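Local structure of magnesium transport protein CorA (Methanocaldococcus jannaschii, 4EGW) at residues I51-Y56 with Y64-K69; N121-I126 with R152-L157; L77-D82 with L97-A102; E106-T111 with L202-V207. The protein forms a homopentameric channel that carries magnesium ions across the cell membrane, opening when cytoplasmic magnesium is low and closing when it is high. All blocks are in the same frame, centred on the assembly; numbering follows the deposited sequence.

Contact 1: residues I51-Y56 with Y64-K69. With PGO (S-1,2-propanediol), chain R.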
loop_
_atom_site.group_PDB
_atom_site.type_symbol
_atom_site.label_atom_id
_atom_site.label_comp_id
_atom_site.label_asym_id
_atom_site.label_seq_id
_atom_site.Cartn_x
_atom_site.Cartn_y
_atom_site.Cartn_z
ATOM N N ILE A 51 16.368 -4.861 -20.294
ATOM C CA ILE A 51 16.288 -6.217 -19.766
ATOM C C ILE A 51 16.375 -6.120 -18.256
ATOM O O ILE A 51 17.203 -5.384 -17.718
ATOM C CB ILE A 51 17.433 -7.124 -20.264
ATOM C CG1 ILE A 51 17.503 -7.138 -21.790
ATOM C CG2 ILE A 51 17.283 -8.542 -19.719
ATOM C CD1 ILE A 51 18.399 -6.059 -22.366
ATOM N N TRP A 52 15.512 -6.853 -17.568
ATOM C CA TRP A 52 15.565 -6.886 -16.118
ATOM C C TRP A 52 16.027 -8.257 -15.658
ATOM O O TRP A 52 15.307 -9.246 -15.805
ATOM C CB TRP A 52 14.202 -6.558 -15.505
ATOM C CG TRP A 52 14.218 -6.594 -14.007
ATOM C CD1 TRP A 52 15.318 -6.573 -13.204
ATOM C CD2 TRP A 52 13.084 -6.671 -13.133
ATOM N NE1 TRP A 52 14.942 -6.625 -11.887
ATOM C CE2 TRP A 52 13.574 -6.684 -11.814
ATOM C CE3 TRP A 52 11.702 -6.723 -13.337
ATOM C CZ2 TRP A 52 12.735 -6.748 -10.701
ATOM C CZ3 TRP A 52 10.868 -6.790 -12.228
ATOM C CH2 TRP A 52 11.390 -6.801 -10.926
ATOM N N ILE A 53 17.235 -8.311 -15.110
ATOM C CA ILE A 53 17.731 -9.535 -14.501
ATOM C C ILE A 53 17.661 -9.403 -12.988
ATOM O O ILE A 53 18.262 -8.506 -12.398
ATOM C CB ILE A 53 19.180 -9.847 -14.921
ATOM C CG1 ILE A 53 19.293 -9.874 -16.440
ATOM C CG2 ILE A 53 19.645 -11.178 -14.328
ATOM C CD1 ILE A 53 20.642 -10.326 -16.920
ATOM N N ASP A 54 16.892 -10.283 -12.362
ATOM C CA ASP A 54 16.870 -10.349 -10.912
ATOM C C ASP A 54 17.606 -11.597 -10.490
ATOM O O ASP A 54 17.273 -12.708 -10.905
ATOM C CB ASP A 54 15.444 -10.378 -10.377
ATOM C CG ASP A 54 15.398 -10.493 -8.870
ATOM O OD1 ASP A 54 15.733 -9.497 -8.202
ATOM O OD2 ASP A 54 15.024 -11.571 -8.358
ATOM N N CYS A 55 18.629 -11.408 -9.675
ATOM C CA CYS A 55 19.413 -12.534 -9.220
ATOM C C CYS A 55 19.248 -12.724 -7.720
ATOM O O CYS A 55 19.768 -11.944 -6.913
ATOM C CB CYS A 55 20.879 -12.321 -9.564
ATOM S SG CYS A 55 21.899 -13.678 -9.032
ATOM N N TYR A 56 18.549 -13.790 -7.349
ATOM C CA TYR A 56 18.271 -14.034 -5.949
ATOM C C TYR A 56 19.204 -15.100 -5.388
ATOM O O TYR A 56 19.082 -16.275 -5.731
ATOM C CB TYR A 56 16.811 -14.476 -5.779
ATOM C CG TYR A 56 16.478 -14.944 -4.376
ATOM C CD1 TYR A 56 17.194 -14.475 -3.282
ATOM C CD2 TYR A 56 15.459 -15.863 -4.146
ATOM C CE1 TYR A 56 16.909 -14.898 -2.004
ATOM C CE2 TYR A 56 15.162 -16.290 -2.861
ATOM C CZ TYR A 56 15.895 -15.804 -1.792
ATOM O OH TYR A 56 15.627 -16.217 -0.502
ATOM N N TYR A 64 29.227 -16.125 -11.233
ATOM C CA TYR A 64 30.343 -15.888 -12.145
ATOM C C TYR A 64 29.875 -15.831 -13.595
ATOM O O TYR A 64 30.310 -14.975 -14.372
ATOM C CB TYR A 64 31.414 -16.962 -11.999
ATOM C CG TYR A 64 32.371 -16.967 -13.161
ATOM C CD1 TYR A 64 33.360 -15.995 -13.279
ATOM C CD2 TYR A 64 32.272 -17.931 -14.162
ATOM C CE1 TYR A 64 34.235 -15.992 -14.360
ATOM C CE2 TYR A 64 33.142 -17.937 -15.243
ATOM C CZ TYR A 64 34.120 -16.966 -15.337
ATOM O OH TYR A 64 34.983 -16.976 -16.411
ATOM N N LYS A 65 28.994 -16.760 -13.950
ATOM C CA LYS A 65 28.365 -16.777 -15.268
ATOM C C LYS A 65 27.723 -15.419 -15.544
ATOM O O LYS A 65 27.802 -14.882 -16.654
ATOM C CB LYS A 65 27.301 -17.883 -15.309
ATOM C CG LYS A 65 26.870 -18.329 -16.697
ATOM C CD LYS A 65 26.207 -19.711 -16.653
ATOM C CE LYS A 65 25.961 -20.259 -18.056
ATOM N NZ LYS A 65 25.716 -21.728 -18.084
ATOM N N LEU A 66 27.098 -14.867 -14.509
ATOM C CA LEU A 66 26.355 -13.622 -14.622
ATOM C C LEU A 66 27.273 -12.434 -14.880
ATOM O O LEU A 66 27.021 -11.619 -15.777
ATOM C CB LEU A 66 25.564 -13.390 -13.350
ATOM C CG LEU A 66 24.622 -12.197 -13.382
ATOM C CD1 LEU A 66 23.662 -12.369 -14.538
ATOM C CD2 LEU A 66 23.883 -12.118 -12.058
ATOM N N SER A 67 28.329 -12.330 -14.079
ATOM C CA SER A 67 29.317 -11.287 -14.291
ATOM C C SER A 67 29.811 -11.390 -15.715
ATOM O O SER A 67 29.854 -10.402 -16.439
ATOM C CB SER A 67 30.492 -11.447 -13.332
ATOM O OG SER A 67 31.674 -10.931 -13.916
ATOM N N LYS A 68 30.167 -12.611 -16.107
ATOM C CA LYS A 68 30.734 -12.864 -17.417
ATOM C C LYS A 68 29.824 -12.256 -18.452
ATOM O O LYS A 68 30.239 -11.405 -19.231
ATOM C CB LYS A 68 30.841 -14.372 -17.662
ATOM C CG LYS A 68 31.618 -14.762 -18.922
ATOM C CD LYS A 68 33.115 -14.510 -18.757
ATOM C CE LYS A 68 33.884 -14.771 -20.053
ATOM N NZ LYS A 68 33.926 -16.214 -20.451
ATOM N N LYS A 69 28.565 -12.666 -18.419
ATOM C CA LYS A 69 27.586 -12.224 -19.403
ATOM C C LYS A 69 27.361 -10.714 -19.371
ATOM O O LYS A 69 27.280 -10.070 -20.418
ATOM C CB LYS A 69 26.257 -12.951 -19.191
ATOM C CG LYS A 69 25.762 -13.702 -20.420
ATOM C CD LYS A 69 24.304 -13.370 -20.723
ATOM C CE LYS A 69 23.765 -14.184 -21.885
ATOM N NZ LYS A 69 22.296 -14.028 -21.996
HETATM C C1 PGO R . 34.240 -8.506 -16.808
HETATM C C2 PGO R . 35.024 -7.643 -15.876
HETATM C C3 PGO R . 35.776 -8.478 -14.891
HETATM O O1 PGO R . 33.646 -9.637 -16.285
HETATM O O2 PGO R . 34.177 -6.783 -15.211
#
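Leu-66 meets Ile-53 and Cys-55 through apolar contacts alone, its two methyls shared between the two strand residues. CD1 lies 4.2 Å from CG2 of Ile-53, a loose touch in which the two side chains run past each other in opposite directions. The other branch is engaged twice: Leu-66 CD2 is 3.9 Å from Cys-55 CB and equally far from Cys-55 SG, so the methyl rests against the side of the CB-SG bond. With CG anti to the backbone N (chi1 -174°), the leucine carries both methyls away from helix 60-70 to the side chains of Ile-53 and Cys-55. Leucine suits this place because one forked tip can serve two strand residues, while cysteine is small enough to let a methyl lie beside its CB.

Strand 51-56 belongs to the mixed sheet of the alpha-beta-alpha cytoplasmic domain of CorA. Its residues alternate: Ile-53 and Cys-55 point toward helix 60-70, whereas Trp-52 and Asp-54 pack on the other face against helix 132-143.

The polar interactions lie off this apolar patch. Asp-54 hydrogen-bonds His-127 and probably Thr-125 of the adjoining strand. On the helix, Ser-67 OG bonds to the backbone O of Ile-72 and also takes a weak, 3.3 Å hydrogen bond from O1 of a propanediol molecule, probably a relic of the crystallisation liquor.

Contact 2: residues N121-I126 with R152-L157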
loop_
_atom_site.group_PDB
_atom_site.type_symbol
_atom_site.label_atom_id
_atom_site.label_comp_id
_atom_site.label_asym_id
_atom_site.label_seq_id
_atom_site.Cartn_x
_atom_site.Cartn_y
_atom_site.Cartn_z
ATOM N N ASN A 121 21.186 -0.573 -21.062
ATOM C CA ASN A 121 19.772 -0.891 -20.977
ATOM C C ASN A 121 19.447 -1.997 -19.967
ATOM O O ASN A 121 18.284 -2.398 -19.847
ATOM C CB ASN A 121 19.203 -1.222 -22.362
ATOM C CG ASN A 121 19.823 -2.473 -22.972
ATOM O OD1 ASN A 121 20.910 -2.901 -22.574
ATOM N ND2 ASN A 121 19.129 -3.064 -23.947
ATOM N N LEU A 122 20.459 -2.483 -19.241
ATOM C CA LEU A 122 20.236 -3.559 -18.276
ATOM C C LEU A 122 20.071 -3.127 -16.821
ATOM O O LEU A 122 21.021 -2.658 -16.193
ATOM C CB LEU A 122 21.362 -4.582 -18.347
ATOM C CG LEU A 122 21.419 -5.485 -17.109
ATOM C CD1 LEU A 122 20.127 -6.264 -16.940
ATOM C CD2 LEU A 122 22.602 -6.437 -17.195
ATOM N N LEU A 123 18.870 -3.322 -16.282
ATOM C CA LEU A 123 18.619 -3.142 -14.854
ATOM C C LEU A 123 18.738 -4.511 -14.195
ATOM O O LEU A 123 17.887 -5.378 -14.397
ATOM C CB LEU A 123 17.205 -2.594 -14.642
ATOM C CG LEU A 123 16.689 -2.086 -13.285
ATOM C CD1 LEU A 123 16.765 -3.132 -12.175
ATOM C CD2 LEU A 123 17.388 -0.817 -12.857
ATOM N N LEU A 124 19.785 -4.700 -13.398
ATOM C CA LEU A 124 19.961 -5.925 -12.642
ATOM C C LEU A 124 19.663 -5.652 -11.179
ATOM O O LEU A 124 20.240 -4.742 -10.586
ATOM C CB LEU A 124 21.390 -6.459 -12.786
ATOM C CG LEU A 124 21.835 -7.509 -11.748
ATOM C CD1 LEU A 124 21.007 -8.773 -11.817
ATOM C CD2 LEU A 124 23.327 -7.865 -11.851
ATOM N N THR A 125 18.746 -6.431 -10.614
ATOM C CA THR A 125 18.445 -6.380 -9.189
ATOM C C THR A 125 19.029 -7.608 -8.553
ATOM O O THR A 125 18.626 -8.724 -8.864
ATOM C CB THR A 125 16.947 -6.449 -8.908
ATOM O OG1 THR A 125 16.411 -7.645 -9.494
ATOM C CG2 THR A 125 16.232 -5.237 -9.477
ATOM N N ILE A 126 19.972 -7.408 -7.649
ATOM C CA ILE A 126 20.636 -8.532 -7.028
ATOM C C ILE A 126 20.427 -8.531 -5.509
ATOM O O ILE A 126 20.682 -7.529 -4.824
ATOM C CB ILE A 126 22.130 -8.553 -7.398
ATOM C CG1 ILE A 126 22.796 -9.814 -6.855
ATOM C CG2 ILE A 126 22.831 -7.286 -6.920
ATOM C CD1 ILE A 126 23.442 -10.645 -7.938
ATOM N N ARG A 152 8.721 3.519 -21.610
ATOM C CA ARG A 152 9.077 4.461 -20.546
ATOM C C ARG A 152 10.272 3.930 -19.742
ATOM O O ARG A 152 10.834 4.623 -18.890
ATOM C CB ARG A 152 7.878 4.726 -19.623
ATOM C CG ARG A 152 7.907 6.091 -18.923
ATOM C CD ARG A 152 6.743 6.264 -17.940
ATOM N NE ARG A 152 6.414 7.668 -17.668
ATOM C CZ ARG A 152 6.912 8.388 -16.663
ATOM N NH1 ARG A 152 7.780 7.846 -15.819
ATOM N NH2 ARG A 152 6.546 9.656 -16.505
ATOM N N GLY A 153 10.664 2.697 -20.045
ATOM C CA GLY A 153 11.530 1.907 -19.190
ATOM C C GLY A 153 12.849 2.450 -18.668
ATOM O O GLY A 153 13.527 3.264 -19.291
ATOM N N ILE A 154 13.160 1.991 -17.462
ATOM C CA ILE A 154 14.463 2.088 -16.794
ATOM C C ILE A 154 15.061 3.456 -16.514
ATOM O O ILE A 154 16.269 3.561 -16.308
ATOM C CB ILE A 154 15.561 1.248 -17.504
ATOM C CG1 ILE A 154 16.728 0.966 -16.548
ATOM C CG2 ILE A 154 16.056 1.950 -18.759
ATOM C CD1 ILE A 154 18.090 0.995 -17.210
ATOM N N GLY A 155 14.261 4.511 -16.502
ATOM C CA GLY A 155 14.405 5.448 -15.412
ATOM C C GLY A 155 13.199 5.070 -14.591
ATOM O O GLY A 155 13.092 5.312 -13.390
ATOM N N PHE A 156 12.281 4.429 -15.300
ATOM C CA PHE A 156 10.985 4.083 -14.771
ATOM C C PHE A 156 11.036 2.790 -14.006
ATOM O O PHE A 156 10.485 2.676 -12.909
ATOM C CB PHE A 156 9.980 3.984 -15.913
ATOM C CG PHE A 156 8.558 4.072 -15.466
ATOM C CD1 PHE A 156 8.190 4.984 -14.481
ATOM C CD2 PHE A 156 7.586 3.253 -16.023
ATOM C CE1 PHE A 156 6.873 5.080 -14.054
ATOM C CE2 PHE A 156 6.266 3.341 -15.605
ATOM C CZ PHE A 156 5.908 4.259 -14.612
ATOM N N LEU A 157 11.729 1.823 -14.603
ATOM C CA LEU A 157 11.787 0.470 -14.080
ATOM C C LEU A 157 12.365 0.531 -12.683
ATOM O O LEU A 157 11.895 -0.132 -11.756
ATOM C CB LEU A 157 12.663 -0.405 -14.981
ATOM C CG LEU A 157 12.851 -1.876 -14.598
ATOM C CD1 LEU A 157 11.519 -2.569 -14.500
ATOM C CD2 LEU A 157 13.729 -2.590 -15.607
#
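Leu-123 points from the strand toward Ile-154 and Leu-157, and its contacts begin close to the backbone. Its CB already has two neighbours: CD2 of Leu-157 comes to 3.6 Å of it, and CG1 of Ile-154 to 4.1 Å. One bond further out, Leu-123 CG is met by the same Leu-157 CD2 at 3.8 Å, with Leu-157 CG just behind, so the two leucines meet at a slant with the Leu-157 methyl laid over the CB-CG bond. At the tip, Leu-123 CD2 lies 4.2 Å from Ile-154 CG1, where the two side chains pass alongside in opposite directions. Leu-123 holds CG anti to its backbone N (chi1 -170°), which carries the side chain away from the strand to meet Ile-154 and Leu-157.

Ile-154 also sends CD1 to within 4.3 Å of the backbone C of Asn-121. Its backbone is in the left-handed helical region (phi 60°), a costly conformation for a beta-branched residue, between two glycines in the turn that leads into helix 156-186. Asn-121 suits the turn before the strand because its amide ND2 can hydrogen-bond the backbone oxygens of Tyr-48 and Arg-49, while its side chain leads away from Ile-154.

A bound 1,4-butanediol lies about 6 Å from the Leu-157 side chain, and Leu-50 packs on both Ile-154 and Leu-157. The contact thus seats the start of the long helix 156-186 against strand 122-127, with Ile-116 and Ile-118 of the neighbouring strand 110-119 also touching Leu-123.

Contact 3: residues L77-D82 with L97-A102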
loop_
_atom_site.group_PDB
_atom_site.type_symbol
_atom_site.label_atom_id
_atom_site.label_comp_id
_atom_site.label_asym_id
_atom_site.label_seq_id
_atom_site.Cartn_x
_atom_site.Cartn_y
_atom_site.Cartn_z
ATOM N N LEU A 77 29.755 -7.249 -8.202
ATOM C CA LEU A 77 28.403 -7.783 -8.046
ATOM C C LEU A 77 28.180 -8.244 -6.608
ATOM O O LEU A 77 27.045 -8.283 -6.100
ATOM C CB LEU A 77 28.153 -8.938 -9.017
ATOM C CG LEU A 77 28.144 -8.605 -10.505
ATOM C CD1 LEU A 77 27.802 -9.849 -11.310
ATOM C CD2 LEU A 77 27.167 -7.487 -10.805
ATOM N N GLN A 78 29.284 -8.588 -5.955
ATOM C CA GLN A 78 29.245 -9.050 -4.579
ATOM C C GLN A 78 28.787 -7.940 -3.628
ATOM O O GLN A 78 28.286 -8.210 -2.531
ATOM C CB GLN A 78 30.596 -9.636 -4.182
ATOM C CG GLN A 78 30.785 -11.077 -4.666
ATOM C CD GLN A 78 32.242 -11.517 -4.686
ATOM O OE1 GLN A 78 33.155 -10.684 -4.683
ATOM N NE2 GLN A 78 32.469 -12.837 -4.708
ATOM N N ILE A 79 28.943 -6.692 -4.057
ATOM C CA ILE A 79 28.349 -5.586 -3.328
ATOM C C ILE A 79 26.868 -5.899 -3.167
ATOM O O ILE A 79 26.337 -5.867 -2.057
ATOM C CB ILE A 79 28.480 -4.241 -4.078
ATOM C CG1 ILE A 79 29.875 -4.074 -4.679
ATOM C CG2 ILE A 79 28.173 -3.081 -3.144
ATOM C CD1 ILE A 79 30.003 -2.841 -5.562
ATOM N N GLY A 80 26.220 -6.218 -4.285
ATOM C CA GLY A 80 24.784 -6.444 -4.317
ATOM C C GLY A 80 24.266 -7.504 -3.360
ATOM O O GLY A 80 23.189 -7.365 -2.789
ATOM N N LEU A 81 25.039 -8.565 -3.174
ATOM C CA LEU A 81 24.610 -9.683 -2.340
ATOM C C LEU A 81 24.910 -9.472 -0.864
ATOM O O LEU A 81 24.682 -10.371 -0.055
ATOM C CB LEU A 81 25.254 -10.984 -2.804
ATOM C CG LEU A 81 24.661 -11.554 -4.083
ATOM C CD1 LEU A 81 25.412 -12.794 -4.468
ATOM C CD2 LEU A 81 23.185 -11.855 -3.895
ATOM N N ASP A 82 25.455 -8.310 -0.513
ATOM C CA ASP A 82 25.692 -8.004 0.894
ATOM C C ASP A 82 24.445 -7.310 1.418
ATOM O O ASP A 82 24.080 -6.228 0.964
ATOM C CB ASP A 82 26.944 -7.136 1.078
ATOM C CG ASP A 82 27.409 -7.064 2.532
ATOM O OD1 ASP A 82 26.604 -7.340 3.448
ATOM O OD2 ASP A 82 28.588 -6.719 2.759
ATOM N N LEU A 97 25.078 1.768 -9.700
ATOM C CA LEU A 97 24.749 0.902 -8.571
ATOM C C LEU A 97 23.888 1.591 -7.533
ATOM O O LEU A 97 24.258 2.637 -6.999
ATOM C CB LEU A 97 26.014 0.349 -7.893
ATOM C CG LEU A 97 25.795 -0.513 -6.632
ATOM C CD1 LEU A 97 24.918 -1.726 -6.916
ATOM C CD2 LEU A 97 27.113 -0.961 -6.024
ATOM N N ILE A 98 22.736 0.991 -7.250
ATOM C CA ILE A 98 21.915 1.414 -6.127
ATOM C C ILE A 98 21.794 0.282 -5.125
ATOM O O ILE A 98 21.399 -0.837 -5.459
ATOM C CB ILE A 98 20.492 1.858 -6.542
ATOM C CG1 ILE A 98 20.527 2.747 -7.793
ATOM C CG2 ILE A 98 19.785 2.555 -5.359
ATOM C CD1 ILE A 98 20.593 1.981 -9.094
ATOM N N ILE A 99 22.176 0.584 -3.897
ATOM C CA ILE A 99 21.915 -0.280 -2.770
ATOM C C ILE A 99 20.627 0.248 -2.165
ATOM O O ILE A 99 20.417 1.461 -2.085
ATOM C CB ILE A 99 23.058 -0.193 -1.720
ATOM C CG1 ILE A 99 24.421 -0.495 -2.370
ATOM C CG2 ILE A 99 22.773 -1.108 -0.514
ATOM C CD1 ILE A 99 24.505 -1.852 -3.043
ATOM N N TYR A 100 19.747 -0.646 -1.751
ATOM C CA TYR A 100 18.499 -0.188 -1.189
ATOM C C TYR A 100 18.045 -1.151 -0.117
ATOM O O TYR A 100 18.311 -2.348 -0.205
ATOM C CB TYR A 100 17.465 -0.099 -2.292
ATOM C CG TYR A 100 16.476 1.012 -2.114
ATOM C CD1 TYR A 100 16.824 2.323 -2.389
ATOM C CD2 TYR A 100 15.185 0.750 -1.678
ATOM C CE1 TYR A 100 15.911 3.348 -2.235
ATOM C CE2 TYR A 100 14.265 1.764 -1.521
ATOM C CZ TYR A 100 14.630 3.063 -1.802
ATOM O OH TYR A 100 13.707 4.072 -1.642
ATOM N N LYS A 101 17.381 -0.625 0.909
ATOM C CA LYS A 101 16.866 -1.457 1.991
ATOM C C LYS A 101 15.396 -1.787 1.790
ATOM O O LYS A 101 14.541 -0.901 1.737
ATOM C CB LYS A 101 17.055 -0.784 3.350
ATOM C CG LYS A 101 18.471 -0.860 3.884
ATOM C CD LYS A 101 18.741 -2.135 4.662
ATOM C CE LYS A 101 20.193 -2.204 5.019
ATOM N NZ LYS A 101 20.448 -3.447 5.777
ATOM N N ALA A 102 15.112 -3.078 1.704
ATOM C CA ALA A 102 13.761 -3.548 1.537
ATOM C C ALA A 102 13.378 -4.373 2.758
ATOM O O ALA A 102 14.234 -5.012 3.377
ATOM C CB ALA A 102 13.677 -4.383 0.297
#
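Ile-79 sits on a short, weakly bonded helical segment, with helical phi and psi, and faces Leu-97 and Ile-99 on strand 96-104. The backbone N-H...O hydrogen bonds within 77-82 all reach back three residues, and only that from Asp-82 N to Ile-79 O, at 3.0 Å, is not weak.

Ile-79 supplies two branches to the contact. Its CD1 presses on Leu-97 CD2 at 3.5 Å, and its CG2 approaches that same methyl at 3.7 Å, so Leu-97 CD2 fits into the fork of the isoleucine as the two side chains pass aslant. CG2 serves a second partner too, touching Ile-99 CD1 at 3.9 Å, with those two side chains at about a right angle. Although the CB of Ile-99 is directed to one side of Ile-79, chi2 of -58° brings CD1 back to it.

Here helix 74-80 covers one face of the mixed sheet in the alpha-beta-alpha domain. The alternation of the strand shows it: Leu-97 and Ile-99 serve this face, while Tyr-100 packs on the other against helices 156-186 and 193-225.

Beside the isoleucine, Gly-80 lends its backbone N to the hydroxyl of Tyr-117 from strand 110-119, whose side chain also touches Ile-79. Glycine fits well at this point, since a CB on it would lie only 3.1 Å from Leu-77 O.

Contact 4: residues E106-T111 with L202-V207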
loop_
_atom_site.group_PDB
_atom_site.type_symbol
_atom_site.label_atom_id
_atom_site.label_comp_id
_atom_site.label_asym_id
_atom_site.label_seq_id
_atom_site.Cartn_x
_atom_site.Cartn_y
_atom_site.Cartn_z
ATOM N N GLU A 106 10.282 -12.683 8.467
ATOM C CA GLU A 106 10.707 -13.825 9.261
ATOM C C GLU A 106 9.641 -13.993 10.326
ATOM O O GLU A 106 8.581 -13.371 10.246
ATOM C CB GLU A 106 12.053 -13.541 9.933
ATOM C CG GLU A 106 13.056 -12.787 9.065
ATOM C CD GLU A 106 13.875 -11.773 9.851
ATOM O OE1 GLU A 106 13.996 -11.929 11.087
ATOM O OE2 GLU A 106 14.391 -10.817 9.228
ATOM N N GLU A 107 9.911 -14.823 11.327
ATOM C CA GLU A 107 9.087 -14.797 12.524
ATOM C C GLU A 107 8.953 -13.329 12.923
ATOM O O GLU A 107 7.859 -12.857 13.233
ATOM C CB GLU A 107 9.745 -15.589 13.655
ATOM C CG GLU A 107 9.005 -15.507 14.988
ATOM C CD GLU A 107 9.891 -15.846 16.178
ATOM O OE1 GLU A 107 10.786 -15.034 16.498
ATOM O OE2 GLU A 107 9.693 -16.918 16.795
ATOM N N ASP A 108 10.074 -12.609 12.897
ATOM C CA ASP A 108 10.080 -11.166 13.135
ATOM C C ASP A 108 10.626 -10.432 11.910
ATOM O O ASP A 108 11.451 -10.968 11.174
ATOM C CB ASP A 108 10.905 -10.818 14.378
ATOM C CG ASP A 108 10.128 -9.974 15.377
ATOM O OD1 ASP A 108 9.023 -10.395 15.787
ATOM O OD2 ASP A 108 10.619 -8.883 15.743
ATOM N N ILE A 109 10.170 -9.203 11.693
ATOM C CA ILE A 109 10.531 -8.469 10.483
ATOM C C ILE A 109 11.724 -7.539 10.681
ATOM O O ILE A 109 11.879 -6.917 11.733
ATOM C CB ILE A 109 9.360 -7.624 9.965
ATOM C CG1 ILE A 109 8.154 -8.506 9.630
ATOM C CG2 ILE A 109 9.787 -6.830 8.742
ATOM C CD1 ILE A 109 7.382 -8.976 10.845
ATOM N N THR A 110 12.565 -7.452 9.657
ATOM C CA THR A 110 13.667 -6.489 9.615
ATOM C C THR A 110 13.831 -6.054 8.158
ATOM O O THR A 110 12.943 -6.296 7.345
ATOM C CB THR A 110 14.998 -7.046 10.193
ATOM O OG1 THR A 110 15.471 -8.133 9.388
ATOM C CG2 THR A 110 14.821 -7.511 11.643
ATOM N N THR A 111 14.927 -5.381 7.824
ATOM C CA THR A 111 15.179 -5.031 6.435
ATOM C C THR A 111 16.485 -5.627 5.959
ATOM O O THR A 111 17.304 -6.069 6.760
ATOM C CB THR A 111 15.234 -3.530 6.210
ATOM O OG1 THR A 111 16.395 -2.998 6.850
ATOM C CG2 THR A 111 13.990 -2.864 6.749
ATOM N N LEU A 202 8.342 -5.351 18.211
ATOM C CA LEU A 202 7.904 -4.328 17.270
ATOM C C LEU A 202 8.799 -3.108 17.324
ATOM O O LEU A 202 8.711 -2.236 16.468
ATOM C CB LEU A 202 6.462 -3.909 17.553
ATOM C CG LEU A 202 5.396 -4.946 17.201
ATOM C CD1 LEU A 202 4.019 -4.353 17.410
ATOM C CD2 LEU A 202 5.571 -5.415 15.761
ATOM N N ARG A 203 9.636 -3.026 18.349
ATOM C CA ARG A 203 10.663 -1.987 18.391
ATOM C C ARG A 203 11.772 -2.392 17.443
ATOM O O ARG A 203 12.232 -1.601 16.622
ATOM C CB ARG A 203 11.228 -1.814 19.807
ATOM C CG ARG A 203 10.422 -0.886 20.706
ATOM C CD ARG A 203 10.740 0.606 20.470
ATOM N NE ARG A 203 11.935 1.076 21.174
ATOM C CZ ARG A 203 13.116 1.303 20.601
ATOM N NH1 ARG A 203 13.283 1.112 19.299
ATOM N NH2 ARG A 203 14.140 1.731 21.330
ATOM N N LYS A 204 12.175 -3.653 17.566
ATOM C CA LYS A 204 13.204 -4.246 16.733
ATOM C C LYS A 204 12.843 -4.032 15.279
ATOM O O LYS A 204 13.652 -3.543 14.492
ATOM C CB LYS A 204 13.305 -5.744 17.040
ATOM C CG LYS A 204 14.487 -6.488 16.417
ATOM C CD LYS A 204 14.716 -7.821 17.154
ATOM C CE LYS A 204 15.640 -8.773 16.400
ATOM N NZ LYS A 204 14.933 -10.014 15.951
ATOM N N THR A 205 11.616 -4.388 14.920
ATOM C CA THR A 205 11.187 -4.206 13.543
ATOM C C THR A 205 11.358 -2.742 13.158
ATOM O O THR A 205 12.100 -2.422 12.228
ATOM C CB THR A 205 9.713 -4.624 13.331
ATOM O OG1 THR A 205 9.614 -6.055 13.292
ATOM C CG2 THR A 205 9.191 -4.043 12.037
ATOM N N LEU A 206 10.701 -1.863 13.916
ATOM C CA LEU A 206 10.686 -0.419 13.665
ATOM C C LEU A 206 12.081 0.190 13.535
ATOM O O LEU A 206 12.355 0.955 12.601
ATOM C CB LEU A 206 9.915 0.298 14.776
ATOM C CG LEU A 206 8.478 0.705 14.443
ATOM C CD1 LEU A 206 7.976 0.008 13.192
ATOM C CD2 LEU A 206 7.563 0.437 15.606
ATOM N N VAL A 207 12.960 -0.151 14.471
ATOM C CA VAL A 207 14.331 0.324 14.419
ATOM C C VAL A 207 14.961 0.109 13.039
ATOM O O VAL A 207 15.622 1.004 12.519
ATOM C CB VAL A 207 15.198 -0.369 15.493
ATOM C CG1 VAL A 207 16.602 0.201 15.482
ATOM C CG2 VAL A 207 14.576 -0.209 16.870
#
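Thr-205 turns its hydroxyl toward Ile-109 because chi1 of -76° sets OG1 anti to its own carbonyl carbon, while CG2 lies anti to the backbone N. From there OG1 donates a 2.9 Å hydrogen bond to the backbone O of Ile-109, bent at that oxygen (C=O...donor angle 121°) and tilted 26° out of the carbonyl plane. The same oxygen receives a CA-H...O contact from Thr-205 CA at 3.3 Å, so one residue grips it twice. The methyl CG2 meanwhile packs 4.1 Å from Ile-109 CB: threonine joins donor and apolar branch in one small side chain. With a valine here the hydroxyl is gone, and Ile-109 O would probably keep only the feeble CA-H contact from the helix.

Nearer the solvent, Asp-108 OD2 lies 4.3 Å from Lys-204 CB but 4.5 Å from Lys-204 NZ, too far for a salt bridge. Residues 106-111 include the turn of the beta hairpin between strands 96-104 and 110-119, docked on the long helix 193-225. The chemistry implies an attachment in which one directional bond to the backbone is joined by modest packing, with charge attraction probably adding only a diffuse pull.

How the contacts relate
Contacts 1, 2 and 3 tie helices to the same mixed sheet by purely apolar packing. Contacts 1 and 3 are buried and use the successive helices 60-70 and 74-80, which touch each other through Ser-67 and Leu-77; contact 2, partly buried, brings helix 156-186 to strand 122-127, the neighbour of strand 51-56 from contact 1. Contact 4 lies apart, on the opposite side of the chain's centre from contacts 1 and 2, its centre about 30 Å from that of contact 1, and includes exposed Lys-204. There a hydrogen bond and loosely placed charges are added to a little methyl packing. Contacts 3 and 4 still adjoin, since strands 96-104 and 110-119 lie side by side.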